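Local coordinates for protein glutathione S-transferase (Bombyx mori, PDB 5ZFG) that metabolises the insecticide diazinon and probably works as a glutathione transferase, joining glutathione to electrophilic compounds, at residues N49-I54 against L64-A69; L5-V8 against P13-S16. All coordinates share one frame; numbering follows the deposited sequence.

Contact 1 (N49-I54 against L64-A69); sequences NPQKEI and LSESNA. With ACT (acetate ion), chain H.
Asn49 reaches across to Ser65. Its CB stays 4.1 Å from Ser65 CB, but its CG comes to 3.4 Å from that methylene. CG stands anti to the backbone N (chi1 -175°), carrying the amide toward Ser65. OD1 accepts from Gln51 N, which lies well above the carbonyl plane, making an Asx turn laid over a type I beta turn from Asn49 to Lys52. ND2 donates to Glu53 O at 2.8 Å, Glu53 O lying close to the plane of the Asn49 amide. Ser65 OG is 3.2 Å from Asn49 OD1 and 3.1 Å from Gln51 OE1, both weak, its one proton serving only one at a time. Gln51 OE1 is also bonded by Tyr142 and His97 of the second subunit, His97 weakly reaching Ser65 OG too. Gln51 NE2 donates to Glu66 OE2 at 3.0 Å from the anti side, tilted 31° out of the carboxylate plane, the side chains crossing almost at a right angle; OE2 also bonds Ser104 of that subunit. Beyond N-cap Glu66, Ser67 N is 2.9 Å from acetate OXT and Ser67 OG 2.7 Å from acetate O. The ion is probably from the crystallisation liquor, its place consistent with how the serine of the Glu-Ser pair in many GSTs receives the glutathione gamma-glutamyl carboxylate.

Contact 2 (L5-V8 against P13-S16); sequences LYAV and PSLS
Ser14 turns its hydroxyl from the helix onto the end of the strand, where Ala7 and Val8 receive it. The tight part is all around this one short side chain. Val8 N donates to Ser14 OG at 3.1 Å in a fairly straight bond (163°), so a main-chain N-H at the point where strand 3-7 gives way to loop is taken up by the helix. The same oxygen rests 3.4 Å from Ala7 CA, and Ser14 CB lies 3.6 Å from Ala7 CB and 3.5 Å from Val8 O. A chi1 of -70° sets OG beside the backbone N of Ser14 and opposite its carbonyl carbon, aiming it at the strand. The small Ala7 methyl lets the two backbones come close, with 5.2 Å between Ala7 CA and Ser14 CA. Elsewhere the fit is looser. Leu5 faces the helix but meets it at the edge of contact, CD2 being 4.5 Å from Ser14 O. Val8 CG1 lies only loosely against Ser14 OG at 4.0 Å, in a side chain that is partly exposed and modelled in two conformers. Strand 3-7 and helix 12-23 open the beta-alpha-beta unit of the thioredoxin-like domain, completed by strand 29-32, which runs parallel to 3-7; strand 56-59 pairs antiparallel on its other edge. From the helix, Leu15 reaches helices 160-172 and 195-208.

In the fold
The centres of the two contacts lie about 10 Å apart, and Ile54 is the main bridge between them. Its CG2 points from the loop of contact 1 into contact 2, 3.5 Å from Ala7 CA and 3.6 Å from Ser14 OG, so it packs beside the bond described there. A second touch is Ser67 OG on Pro13 CB, at 3.5 Å, which brings the starts of helices 12-23 and 67-78 together next to the acetate. That ion probably marks part of the glutathione site. Both contacts reach the same four-stranded sheet, contact 2 on an inner strand and contact 1 on an outermost one, where the second subunit packs against it.

Contact 1 (N49-I54 against L64-A69)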
ATOM      1  N   ASN B  49       3.315  17.202  -3.602  1.00 12.91           N
ATOM      2  CA  ASN B  49       3.160  15.812  -4.019  1.00 10.55           C
ATOM      3  C   ASN B  49       3.638  15.661  -5.457  1.00  8.24           C
ATOM      4  O   ASN B  49       2.862  15.871  -6.402  1.00 10.86           O
ATOM      5  CB  ASN B  49       1.716  15.335  -3.898  1.00  9.53           C
ATOM      6  CG  ASN B  49       1.596  13.867  -4.226  1.00  9.48           C
ATOM      7  OD1 ASN B  49       2.616  13.188  -4.313  1.00 10.79           O
ATOM      8  ND2 ASN B  49       0.378  13.366  -4.392  1.00  8.82           N
ATOM      9  N   PRO B  50       4.893  15.262  -5.665  1.00 12.15           N
ATOM     10  CA  PRO B  50       5.384  15.062  -7.041  1.00 14.05           C
ATOM     11  C   PRO B  50       4.609  14.011  -7.821  1.00  9.78           C
ATOM     12  O   PRO B  50       4.720  13.965  -9.054  1.00 12.92           O
ATOM     13  CB  PRO B  50       6.848  14.645  -6.836  1.00 13.19           C
ATOM     14  CG  PRO B  50       6.899  14.091  -5.458  1.00 21.15           C
ATOM     15  CD  PRO B  50       5.902  14.907  -4.654  1.00 13.81           C
ATOM     16  N   GLN B  51       3.801  13.181  -7.152  1.00 14.38           N
ATOM     17  CA  GLN B  51       2.956  12.214  -7.841  1.00  9.26           C
ATOM     18  C   GLN B  51       1.695  12.835  -8.442  1.00 11.13           C
ATOM     19  O   GLN B  51       1.014  12.162  -9.224  1.00 10.55           O
ATOM     20  CB  GLN B  51       2.579  11.073  -6.877  1.00 11.27           C
ATOM     21  CG  GLN B  51       3.771  10.284  -6.334  1.00 11.50           C
ATOM     22  CD  GLN B  51       3.415   9.443  -5.095  1.00 10.35           C
ATOM     23  OE1 GLN B  51       3.925   9.695  -4.006  1.00 14.05           O
ATOM     24  NE2 GLN B  51       2.520   8.463  -5.264  1.00  9.54           N
ATOM     25  N   LYS B  52       1.359  14.087  -8.084  1.00 11.31           N
ATOM     26  CA  LYS B  52       0.232  14.806  -8.689  1.00 12.00           C
ATOM     27  C   LYS B  52      -1.101  14.129  -8.401  1.00  9.32           C
ATOM     28  O   LYS B  52      -2.005  14.126  -9.244  1.00 12.77           O
ATOM     29  CB  LYS B  52       0.402  14.950 -10.205  1.00 13.86           C
ATOM     30  CG  LYS B  52       1.751  15.441 -10.667  1.00 16.21           C
ATOM     31  CD  LYS B  52       1.663  15.781 -12.170  1.00 28.13           C
ATOM     32  CE  LYS B  52       2.781  16.696 -12.619  1.00 24.19           C
ATOM     33  NZ  LYS B  52       2.776  17.999 -11.901  1.00 28.55           N
ATOM     34  N   GLU B  53      -1.239  13.542  -7.220  1.00  9.85           N
ATOM     35  CA  GLU B  53      -2.471  12.874  -6.858  1.00 10.23           C
ATOM     36  C   GLU B  53      -3.013  13.502  -5.583  1.00  8.16           C
ATOM     37  O   GLU B  53      -2.302  14.195  -4.858  1.00  9.03           O
ATOM     38  CB  GLU B  53      -2.262  11.365  -6.676  1.00 16.32           C
ATOM     39  CG  GLU B  53      -1.781  10.679  -7.962  1.00 16.85           C
ATOM     40  CD  GLU B  53      -1.189   9.295  -7.715  1.00 27.38           C
ATOM     41  OE1 GLU B  53      -0.850   8.970  -6.550  1.00 32.25           O
ATOM     42  OE2 GLU B  53      -1.054   8.533  -8.698  1.00 30.79           O
ATOM     43  N   ILE B  54      -4.283  13.219  -5.324  1.00  8.55           N
ATOM     44  CA  ILE B  54      -5.008  13.760  -4.172  1.00  7.21           C
ATOM     45  C   ILE B  54      -5.397  12.582  -3.285  1.00  6.48           C
ATOM     46  O   ILE B  54      -5.927  11.592  -3.810  1.00 10.84           O
ATOM     47  CB  ILE B  54      -6.247  14.531  -4.661  1.00  9.81           C
ATOM     48  CG1 ILE B  54      -5.882  15.464  -5.826  1.00 10.74           C
ATOM     49  CG2 ILE B  54      -6.948  15.260  -3.542  1.00  7.47           C
ATOM     50  CD1 ILE B  54      -7.081  15.918  -6.629  1.00 11.78           C
ATOM     51  N   LEU B  64       3.188  14.963   3.010  1.00 13.46           N
ATOM     52  CA  LEU B  64       3.043  13.512   2.971  1.00  8.90           C
ATOM     53  C   LEU B  64       1.861  13.162   2.080  1.00  9.32           C
ATOM     54  O   LEU B  64       0.724  13.517   2.398  1.00  7.59           O
ATOM     55  CB  LEU B  64       2.852  12.963   4.390  1.00  4.31           C
ATOM     56  CG  LEU B  64       2.630  11.456   4.513  1.00  6.22           C
ATOM     57  CD1 LEU B  64       3.891  10.725   4.070  1.00  9.52           C
ATOM     58  CD2 LEU B  64       2.242  11.083   5.944  1.00  6.81           C
ATOM     59  N   SER B  65       2.125  12.464   0.973  1.00  6.33           N
ATOM     60  CA  SER B  65       1.072  11.910   0.131  1.00  7.06           C
ATOM     61  C   SER B  65       0.892  10.424   0.452  1.00  5.77           C
ATOM     62  O   SER B  65       1.493   9.908   1.404  1.00  5.67           O
ATOM     63  CB  SER B  65       1.390  12.133  -1.352  1.00  9.03           C
ATOM     64  OG  SER B  65       2.455  11.297  -1.792  1.00  9.26           O
ATOM     65  N   GLU B  66       0.070   9.736  -0.368  1.00  6.92           N
ATOM     66  CA  GLU B  66      -0.412   8.365  -0.178  1.00  6.36           C
ATOM     67  C   GLU B  66      -1.333   8.260   1.038  1.00  6.63           C
ATOM     68  O   GLU B  66      -0.867   8.270   2.186  1.00  5.64           O
ATOM     69  CB  GLU B  66       0.758   7.371  -0.064  1.00  5.60           C
ATOM     70  CG  GLU B  66       1.548   7.251  -1.363  1.00  7.37           C
ATOM     71  CD  GLU B  66       0.871   6.387  -2.415  1.00  8.41           C
ATOM     72  OE1 GLU B  66      -0.168   5.754  -2.131  1.00 11.52           O
ATOM     73  OE2 GLU B  66       1.389   6.325  -3.558  1.00 12.76           O
ATOM     74  N   SER B  67      -2.641   8.120   0.781  1.00  4.85           N
ATOM     75  CA  SER B  67      -3.632   8.190   1.862  1.00  4.83           C
ATOM     76  C   SER B  67      -3.400   7.127   2.945  1.00  5.72           C
ATOM     77  O   SER B  67      -3.609   7.403   4.138  1.00  3.98           O
ATOM     78  CB  SER B  67      -5.054   8.091   1.287  1.00  6.32           C
ATOM     79  OG  SER B  67      -5.318   6.856   0.646  1.00 10.74           O
ATOM     80  N   ASN B  68      -2.947   5.914   2.569  1.00  5.43           N
ATOM     81  CA  ASN B  68      -2.651   4.899   3.586  1.00  5.62           C
ATOM     82  C   ASN B  68      -1.544   5.366   4.524  1.00  4.94           C
ATOM     83  O   ASN B  68      -1.647   5.222   5.747  1.00  5.05           O
ATOM     84  CB  ASN B  68      -2.250   3.581   2.935  1.00  4.50           C
ATOM     85  CG  ASN B  68      -3.419   2.840   2.359  1.00  8.41           C
ATOM     86  OD1 ASN B  68      -4.564   3.274   2.471  1.00  6.70           O
ATOM     87  ND2 ASN B  68      -3.139   1.718   1.702  1.00  6.87           N
ATOM     88  N   ALA B  69      -0.474   5.924   3.964  1.00  3.09           N
ATOM     89  CA  ALA B  69       0.617   6.433   4.796  1.00  2.97           C
ATOM     90  C   ALA B  69       0.167   7.627   5.634  1.00  4.46           C
ATOM     91  O   ALA B  69       0.619   7.798   6.774  1.00  4.95           O
ATOM     92  CB  ALA B  69       1.795   6.821   3.908  1.00  4.02           C
TER
HETATM   93  C   ACT H 302      -4.122   7.490  -2.541  0.85 12.02           C
HETATM   94  O   ACT H 302      -4.374   6.446  -1.895  0.85 15.88           O
HETATM   95  OXT ACT H 302      -3.679   8.467  -1.892  0.85  8.85           O
HETATM   96  CH3 ACT H 302      -4.344   7.574  -4.025  0.85 24.75           C

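Contact 2 (L5-V8 against P13-S16)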
ATOM      1  N   LEU B   5      -4.938  19.676   4.846  1.00  7.09           N
ATOM      2  CA  LEU B   5      -5.230  18.539   3.970  1.00  7.13           C
ATOM      3  C   LEU B   5      -5.758  19.030   2.631  1.00  8.77           C
ATOM      4  O   LEU B   5      -6.820  19.662   2.570  1.00  7.98           O
ATOM      5  CB  LEU B   5      -6.248  17.595   4.604  1.00  7.35           C
ATOM      6  CG  LEU B   5      -6.584  16.376   3.754  1.00  7.52           C
ATOM      7  CD1 LEU B   5      -5.394  15.411   3.731  1.00 10.27           C
ATOM      8  CD2 LEU B   5      -7.831  15.675   4.293  1.00 10.60           C
ATOM      9  N   TYR B   6      -5.045  18.692   1.564  1.00  4.34           N
ATOM     10  CA  TYR B   6      -5.498  18.941   0.200  1.00  7.48           C
ATOM     11  C   TYR B   6      -6.264  17.718  -0.290  1.00  7.44           C
ATOM     12  O   TYR B   6      -5.693  16.629  -0.399  1.00  7.73           O
ATOM     13  CB  TYR B   6      -4.306  19.261  -0.701  1.00  7.28           C
ATOM     14  CG  TYR B   6      -3.615  20.543  -0.276  1.00 10.21           C
ATOM     15  CD1 TYR B   6      -3.892  21.742  -0.918  1.00 13.26           C
ATOM     16  CD2 TYR B   6      -2.724  20.564   0.797  1.00  9.72           C
ATOM     17  CE1 TYR B   6      -3.283  22.920  -0.525  1.00 14.34           C
ATOM     18  CE2 TYR B   6      -2.104  21.746   1.203  1.00 13.49           C
ATOM     19  CZ  TYR B   6      -2.388  22.920   0.531  1.00 13.81           C
ATOM     20  OH  TYR B   6      -1.790  24.109   0.924  1.00 15.18           O
ATOM     21  N   ALA B   7      -7.559  17.890  -0.559  1.00  4.96           N
ATOM     22  CA  ALA B   7      -8.472  16.769  -0.764  1.00  8.38           C
ATOM     23  C   ALA B   7      -9.454  17.108  -1.880  1.00  9.35           C
ATOM     24  O   ALA B   7      -9.559  18.263  -2.298  1.00 10.31           O
ATOM     25  CB  ALA B   7      -9.236  16.443   0.531  1.00 13.84           C
ATOM     26  N   VAL B   8     -10.196  16.095  -2.353  1.00  8.46           N
ATOM     27  CA  VAL B   8     -11.269  16.293  -3.319  0.63  8.34           C
ATOM     28  C   VAL B   8     -12.555  15.700  -2.749  1.00 12.53           C
ATOM     29  O   VAL B   8     -12.537  14.649  -2.097  1.00  9.23           O
ATOM     30  CB  VAL B   8     -10.906  15.693  -4.703  0.63 11.10           C
ATOM     31  CG1 VAL B   8     -10.919  14.157  -4.698  0.63  8.23           C
ATOM     32  CG2 VAL B   8     -11.821  16.249  -5.782  0.63 11.03           C
ATOM     33  N   PRO B  13     -10.052   8.163  -1.204  1.00  8.11           N
ATOM     34  CA  PRO B  13      -8.843   8.315  -0.365  1.00  8.87           C
ATOM     35  C   PRO B  13      -8.864   9.581   0.483  1.00  7.51           C
ATOM     36  O   PRO B  13      -8.422   9.576   1.648  1.00  6.10           O
ATOM     37  CB  PRO B  13      -7.700   8.334  -1.396  1.00  8.70           C
ATOM     38  CG  PRO B  13      -8.248   7.648  -2.587  1.00  8.89           C
ATOM     39  CD  PRO B  13      -9.688   8.106  -2.638  1.00  8.09           C
ATOM     40  N   SER B  14      -9.385  10.667  -0.088  1.00  4.45           N
ATOM     41  CA  SER B  14      -9.564  11.909   0.665  1.00  6.43           C
ATOM     42  C   SER B  14     -10.553  11.714   1.814  1.00  6.44           C
ATOM     43  O   SER B  14     -10.309  12.181   2.939  1.00  6.14           O
ATOM     44  CB  SER B  14     -10.058  13.023  -0.268  1.00  7.63           C
ATOM     45  OG  SER B  14      -9.082  13.486  -1.201  1.00  9.71           O
ATOM     46  N   LEU B  15     -11.698  11.065   1.535  1.00  4.78           N
ATOM     47  CA  LEU B  15     -12.711  10.863   2.567  1.00  6.03           C
ATOM     48  C   LEU B  15     -12.147  10.073   3.730  1.00  7.67           C
ATOM     49  O   LEU B  15     -12.434  10.373   4.891  1.00  6.74           O
ATOM     50  CB  LEU B  15     -13.938  10.145   2.004  1.00  5.51           C
ATOM     51  CG  LEU B  15     -14.545  10.743   0.720  1.00  7.28           C
ATOM     52  CD1 LEU B  15     -15.517   9.752   0.087  1.00  9.67           C
ATOM     53  CD2 LEU B  15     -15.260  12.045   1.026  1.00  7.96           C
ATOM     54  N   SER B  16     -11.325   9.063   3.432  1.00  4.10           N
ATOM     55  CA  SER B  16     -10.793   8.212   4.492  1.00  4.62           C
ATOM     56  C   SER B  16      -9.901   9.008   5.434  1.00  6.64           C
ATOM     57  O   SER B  16      -9.950   8.819   6.657  1.00  6.64           O
ATOM     58  CB  SER B  16     -10.013   7.044   3.882  1.00  4.20           C
ATOM     59  OG  SER B  16     -10.843   6.239   3.078  1.00  5.60           O
TER